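Local coordinates for DisA protein (Sorangium cellulosum, PDB 6CCA) that probably transfers methyl groups to a carbon of the growing polyketide chain, building a gem-dimethyl centre on the disorazol assembly line, at residues T24-S37 against S321-V333. Residues are numbered along the deposited sequence; the frame is centred on the assembly and turned at random.
Sequences TVHPERFEPLLERS and SIKRLLKANGWLV
A type II beta turn, Lys327 to Gly330, links the end of helix 315-325 to strand 330-337 of the methyltransferase sheet, and the N-terminal segment 24-37 wraps around it, with Ala328 and Asn329 pressing into the wrap. Asn329, the turn residue with left-handed backbone angles, supplies the turn's direct side-chain hydrogen bond: its ND2 donates to Phe30 O at 2.9 Å, a fairly straight bond lying close to both the amide and the carbonyl planes. The CD and CG of Pro32 rest against the same amide, while one water joins Asn329 OD1 to Glu28 OE2. Ala328 CB packs 3.5 Å from Pro27 O, and two further waters tie the backbone of this residue to Pro27 and Arg29. Phe30 presents its ring edge to Asn329 O, which lies 3.1 Å from CE1.

At the helix end, His26 NE2 turns toward carbonyls of the last helical turn, making weak bonds to Lys323 O and, at 3.0 Å, to Arg324 O. Bent at chi3 (-56°), Arg324 grips Thr24 OG1 end-on with NH1 and NH2, the hydroxyl oxygen lying in the guanidinium plane. Beyond the turn, Leu34 CD1 sits over one face of Trp331, 3.8 Å from the six-membered ring centroid in a CH-pi contact. One water accepts from Trp331 NE1 and Leu33 N and donates to Asn329 O; Phe212 of helix 196-216 meets the indole edge-to-face. Strand 300-306, helix 315-325 and the parallel strand 330-337 form a beta-alpha-beta crossover, as in Rossmann-like methyltransferases; the turn clasped here by the N-terminal segment lies in its second half.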
# COMPACT_ATOMS: atom_id res chain seq x y z
N THR A 24 -26.90 -11.69 1.01
CA THR A 24 -27.37 -11.38 -0.34
C THR A 24 -26.64 -12.30 -1.26
O THR A 24 -25.43 -12.40 -1.15
CB THR A 24 -26.94 -9.95 -0.72
OG1 THR A 24 -27.66 -9.05 0.10
CG2 THR A 24 -27.26 -9.59 -2.18
N VAL A 25 -27.35 -13.03 -2.12
CA VAL A 25 -26.70 -13.87 -3.13
C VAL A 25 -27.02 -13.34 -4.51
O VAL A 25 -28.14 -13.48 -5.00
CB VAL A 25 -27.20 -15.33 -3.03
CG1 VAL A 25 -26.57 -16.24 -4.06
CG2 VAL A 25 -27.02 -15.82 -1.59
N HIS A 26 -26.00 -12.83 -5.20
CA HIS A 26 -26.21 -12.30 -6.54
C HIS A 26 -26.36 -13.43 -7.51
O HIS A 26 -25.73 -14.50 -7.33
CB HIS A 26 -25.03 -11.46 -7.01
CG HIS A 26 -24.68 -10.32 -6.11
ND1 HIS A 26 -25.63 -9.46 -5.59
CD2 HIS A 26 -23.46 -9.80 -5.75
CE1 HIS A 26 -25.01 -8.52 -4.88
NE2 HIS A 26 -23.70 -8.71 -4.96
N PRO A 27 -27.15 -13.24 -8.58
CA PRO A 27 -27.22 -14.24 -9.65
C PRO A 27 -25.94 -14.28 -10.42
O PRO A 27 -25.22 -13.26 -10.53
CB PRO A 27 -28.33 -13.76 -10.59
CG PRO A 27 -28.53 -12.32 -10.26
CD PRO A 27 -27.99 -12.05 -8.84
N GLU A 28 -25.64 -15.45 -11.00
CA GLU A 28 -24.48 -15.55 -11.83
C GLU A 28 -24.80 -15.15 -13.27
O GLU A 28 -25.56 -15.85 -13.97
CB GLU A 28 -23.96 -16.99 -11.76
CG GLU A 28 -23.67 -17.42 -10.34
CD GLU A 28 -22.96 -18.79 -10.28
OE1 GLU A 28 -23.59 -19.84 -10.53
OE2 GLU A 28 -21.77 -18.78 -9.98
N ARG A 29 -24.22 -14.05 -13.73
CA ARG A 29 -24.53 -13.53 -15.02
C ARG A 29 -23.47 -13.85 -16.04
O ARG A 29 -23.69 -13.67 -17.22
CB ARG A 29 -24.76 -12.04 -14.95
CG ARG A 29 -25.83 -11.65 -13.92
CD ARG A 29 -26.01 -10.14 -13.90
NE ARG A 29 -26.94 -9.72 -12.84
CZ ARG A 29 -28.26 -9.71 -12.96
NH1 ARG A 29 -28.84 -10.11 -14.09
NH2 ARG A 29 -29.02 -9.31 -11.96
N PHE A 30 -22.33 -14.34 -15.63
CA PHE A 30 -21.35 -14.84 -16.58
C PHE A 30 -20.52 -15.90 -15.86
O PHE A 30 -20.55 -15.97 -14.65
CB PHE A 30 -20.47 -13.68 -17.13
CG PHE A 30 -19.76 -12.86 -16.04
CD1 PHE A 30 -18.49 -13.24 -15.59
CD2 PHE A 30 -20.33 -11.70 -15.50
CE1 PHE A 30 -17.81 -12.52 -14.60
CE2 PHE A 30 -19.63 -10.96 -14.52
CZ PHE A 30 -18.39 -11.39 -14.07
N GLU A 31 -19.80 -16.72 -16.61
CA GLU A 31 -19.00 -17.81 -16.05
C GLU A 31 -17.71 -17.36 -15.35
O GLU A 31 -17.16 -16.33 -15.69
CB GLU A 31 -18.63 -18.75 -17.20
CG GLU A 31 -19.89 -19.50 -17.69
CD GLU A 31 -20.42 -20.49 -16.65
OE1 GLU A 31 -19.90 -21.63 -16.62
OE2 GLU A 31 -21.33 -20.15 -15.84
N PRO A 32 -17.25 -18.13 -14.37
CA PRO A 32 -16.00 -17.83 -13.69
C PRO A 32 -14.90 -17.76 -14.72
O PRO A 32 -14.79 -18.62 -15.61
CB PRO A 32 -15.82 -18.97 -12.71
CG PRO A 32 -17.20 -19.50 -12.47
CD PRO A 32 -17.94 -19.28 -13.75
N LEU A 33 -14.10 -16.71 -14.67
CA LEU A 33 -12.99 -16.58 -15.62
C LEU A 33 -11.58 -16.40 -15.03
O LEU A 33 -10.61 -16.31 -15.77
CB LEU A 33 -13.29 -15.58 -16.70
CG LEU A 33 -13.44 -14.12 -16.27
CD1 LEU A 33 -12.69 -13.20 -17.21
CD2 LEU A 33 -14.93 -13.81 -16.23
N LEU A 34 -11.49 -16.32 -13.72
CA LEU A 34 -10.20 -16.08 -13.13
C LEU A 34 -9.22 -17.22 -13.29
O LEU A 34 -8.06 -17.01 -13.62
CB LEU A 34 -10.34 -15.71 -11.67
CG LEU A 34 -9.05 -15.27 -10.95
CD1 LEU A 34 -8.35 -14.18 -11.69
CD2 LEU A 34 -9.33 -14.86 -9.51
N GLU A 35 -9.69 -18.43 -13.14
CA GLU A 35 -8.76 -19.61 -13.19
C GLU A 35 -7.99 -19.62 -14.50
O GLU A 35 -6.76 -19.75 -14.50
CB GLU A 35 -9.59 -20.90 -13.01
CG GLU A 35 -8.81 -22.21 -13.12
CD GLU A 35 -9.67 -23.46 -12.82
OE1 GLU A 35 -10.86 -23.37 -12.43
OE2 GLU A 35 -9.10 -24.55 -12.97
N ARG A 36 -8.66 -19.40 -15.61
CA ARG A 36 -7.95 -19.46 -16.88
C ARG A 36 -7.21 -18.18 -17.24
O ARG A 36 -6.36 -18.17 -18.13
CB ARG A 36 -8.90 -19.84 -17.99
CG ARG A 36 -9.84 -18.74 -18.45
CD ARG A 36 -10.88 -19.42 -19.31
NE ARG A 36 -12.24 -19.07 -18.96
CZ ARG A 36 -13.04 -18.33 -19.72
NH1 ARG A 36 -12.61 -17.80 -20.85
NH2 ARG A 36 -14.29 -18.10 -19.31
N SER A 37 -7.53 -17.10 -16.53
CA SER A 37 -6.81 -15.85 -16.70
C SER A 37 -5.48 -15.71 -15.93
O SER A 37 -4.61 -15.04 -16.42
CB SER A 37 -7.75 -14.72 -16.26
OG SER A 37 -8.86 -14.61 -17.13
N SER A 321 -18.31 -5.48 1.89
CA SER A 321 -18.95 -4.41 1.12
C SER A 321 -18.51 -4.47 -0.32
O SER A 321 -19.28 -4.19 -1.21
CB SER A 321 -18.64 -3.00 1.62
OG SER A 321 -19.13 -2.84 2.88
N ILE A 322 -17.24 -4.81 -0.53
CA ILE A 322 -16.72 -5.04 -1.91
C ILE A 322 -17.53 -6.16 -2.62
O ILE A 322 -17.92 -6.00 -3.78
CB ILE A 322 -15.23 -5.35 -1.87
CG1 ILE A 322 -14.53 -4.04 -1.53
CG2 ILE A 322 -14.70 -5.86 -3.19
CD1 ILE A 322 -13.02 -4.20 -1.26
N LYS A 323 -17.79 -7.25 -1.91
CA LYS A 323 -18.62 -8.34 -2.42
C LYS A 323 -20.05 -7.93 -2.75
O LYS A 323 -20.60 -8.41 -3.71
CB LYS A 323 -18.62 -9.53 -1.44
CG LYS A 323 -17.31 -10.24 -1.43
CD LYS A 323 -17.36 -11.53 -0.67
CE LYS A 323 -17.82 -12.70 -1.52
NZ LYS A 323 -18.20 -13.82 -0.62
N ARG A 324 -20.59 -6.97 -2.02
CA ARG A 324 -21.93 -6.43 -2.31
C ARG A 324 -21.90 -5.69 -3.62
O ARG A 324 -22.80 -5.85 -4.42
CB ARG A 324 -22.38 -5.49 -1.17
CG ARG A 324 -23.74 -4.82 -1.39
CD ARG A 324 -24.34 -4.33 -0.06
NE ARG A 324 -24.43 -5.46 0.89
CZ ARG A 324 -25.30 -6.47 0.77
NH1 ARG A 324 -26.18 -6.51 -0.24
NH2 ARG A 324 -25.30 -7.46 1.67
N LEU A 325 -20.85 -4.88 -3.84
CA LEU A 325 -20.71 -4.09 -5.05
C LEU A 325 -20.37 -4.93 -6.28
O LEU A 325 -20.76 -4.60 -7.40
CB LEU A 325 -19.60 -3.06 -4.89
CG LEU A 325 -19.93 -1.93 -3.90
CD1 LEU A 325 -18.70 -1.19 -3.44
CD2 LEU A 325 -20.93 -0.96 -4.53
N LEU A 326 -19.58 -5.99 -6.08
CA LEU A 326 -19.17 -6.84 -7.22
C LEU A 326 -20.30 -7.76 -7.69
O LEU A 326 -21.06 -8.31 -6.87
CB LEU A 326 -18.03 -7.76 -6.77
CG LEU A 326 -16.62 -7.19 -6.80
CD1 LEU A 326 -15.66 -8.20 -6.20
CD2 LEU A 326 -16.17 -6.80 -8.21
N LYS A 327 -20.35 -7.97 -8.98
CA LYS A 327 -21.13 -9.08 -9.54
C LYS A 327 -20.55 -10.39 -9.05
O LYS A 327 -19.38 -10.52 -8.73
CB LYS A 327 -21.01 -9.05 -11.05
CG LYS A 327 -21.75 -7.86 -11.64
CD LYS A 327 -21.60 -7.75 -13.13
CE LYS A 327 -22.25 -6.44 -13.60
NZ LYS A 327 -21.82 -6.28 -15.01
N ALA A 328 -21.42 -11.40 -8.99
CA ALA A 328 -20.94 -12.75 -8.86
C ALA A 328 -19.89 -13.02 -9.91
O ALA A 328 -20.04 -12.66 -11.08
CB ALA A 328 -22.15 -13.73 -9.00
N ASN A 329 -18.82 -13.74 -9.51
CA ASN A 329 -17.65 -13.97 -10.37
C ASN A 329 -16.97 -12.68 -10.93
O ASN A 329 -16.24 -12.73 -11.94
CB ASN A 329 -18.05 -14.78 -11.59
CG ASN A 329 -18.64 -16.13 -11.19
OD1 ASN A 329 -18.22 -16.68 -10.20
ND2 ASN A 329 -19.61 -16.66 -11.96
N GLY A 330 -17.17 -11.55 -10.20
CA GLY A 330 -16.41 -10.33 -10.45
C GLY A 330 -15.06 -10.46 -9.69
O GLY A 330 -14.92 -11.24 -8.71
N TRP A 331 -14.09 -9.71 -10.15
CA TRP A 331 -12.74 -9.76 -9.52
C TRP A 331 -12.44 -8.59 -8.60
O TRP A 331 -12.83 -7.44 -8.89
CB TRP A 331 -11.68 -9.75 -10.61
CG TRP A 331 -11.64 -10.90 -11.58
CD1 TRP A 331 -12.53 -11.90 -11.72
CD2 TRP A 331 -10.70 -11.03 -12.63
NE1 TRP A 331 -12.13 -12.73 -12.76
CE2 TRP A 331 -11.03 -12.18 -13.36
CE3 TRP A 331 -9.59 -10.26 -13.03
CZ2 TRP A 331 -10.28 -12.62 -14.45
CZ3 TRP A 331 -8.83 -10.67 -14.13
CH2 TRP A 331 -9.18 -11.88 -14.83
N LEU A 332 -11.76 -8.90 -7.50
CA LEU A 332 -11.02 -7.91 -6.73
C LEU A 332 -9.55 -7.99 -7.12
O LEU A 332 -8.99 -9.10 -7.19
CB LEU A 332 -11.20 -8.21 -5.27
CG LEU A 332 -10.37 -7.37 -4.31
CD1 LEU A 332 -10.75 -5.89 -4.43
CD2 LEU A 332 -10.56 -7.83 -2.87
N VAL A 333 -8.99 -6.85 -7.51
CA VAL A 333 -7.57 -6.78 -7.88
C VAL A 333 -6.92 -5.86 -6.86
O VAL A 333 -7.30 -4.65 -6.70
CB VAL A 333 -7.42 -6.20 -9.28
CG1 VAL A 333 -5.93 -6.07 -9.60
CG2 VAL A 333 -8.16 -7.09 -10.28
O HOH W 1 -23.95 -10.91 -10.36
O HOH W 2 -22.49 -12.21 -12.42
O HOH W 3 -20.43 -17.01 -8.34
O HOH W 4 -14.25 -14.68 -12.74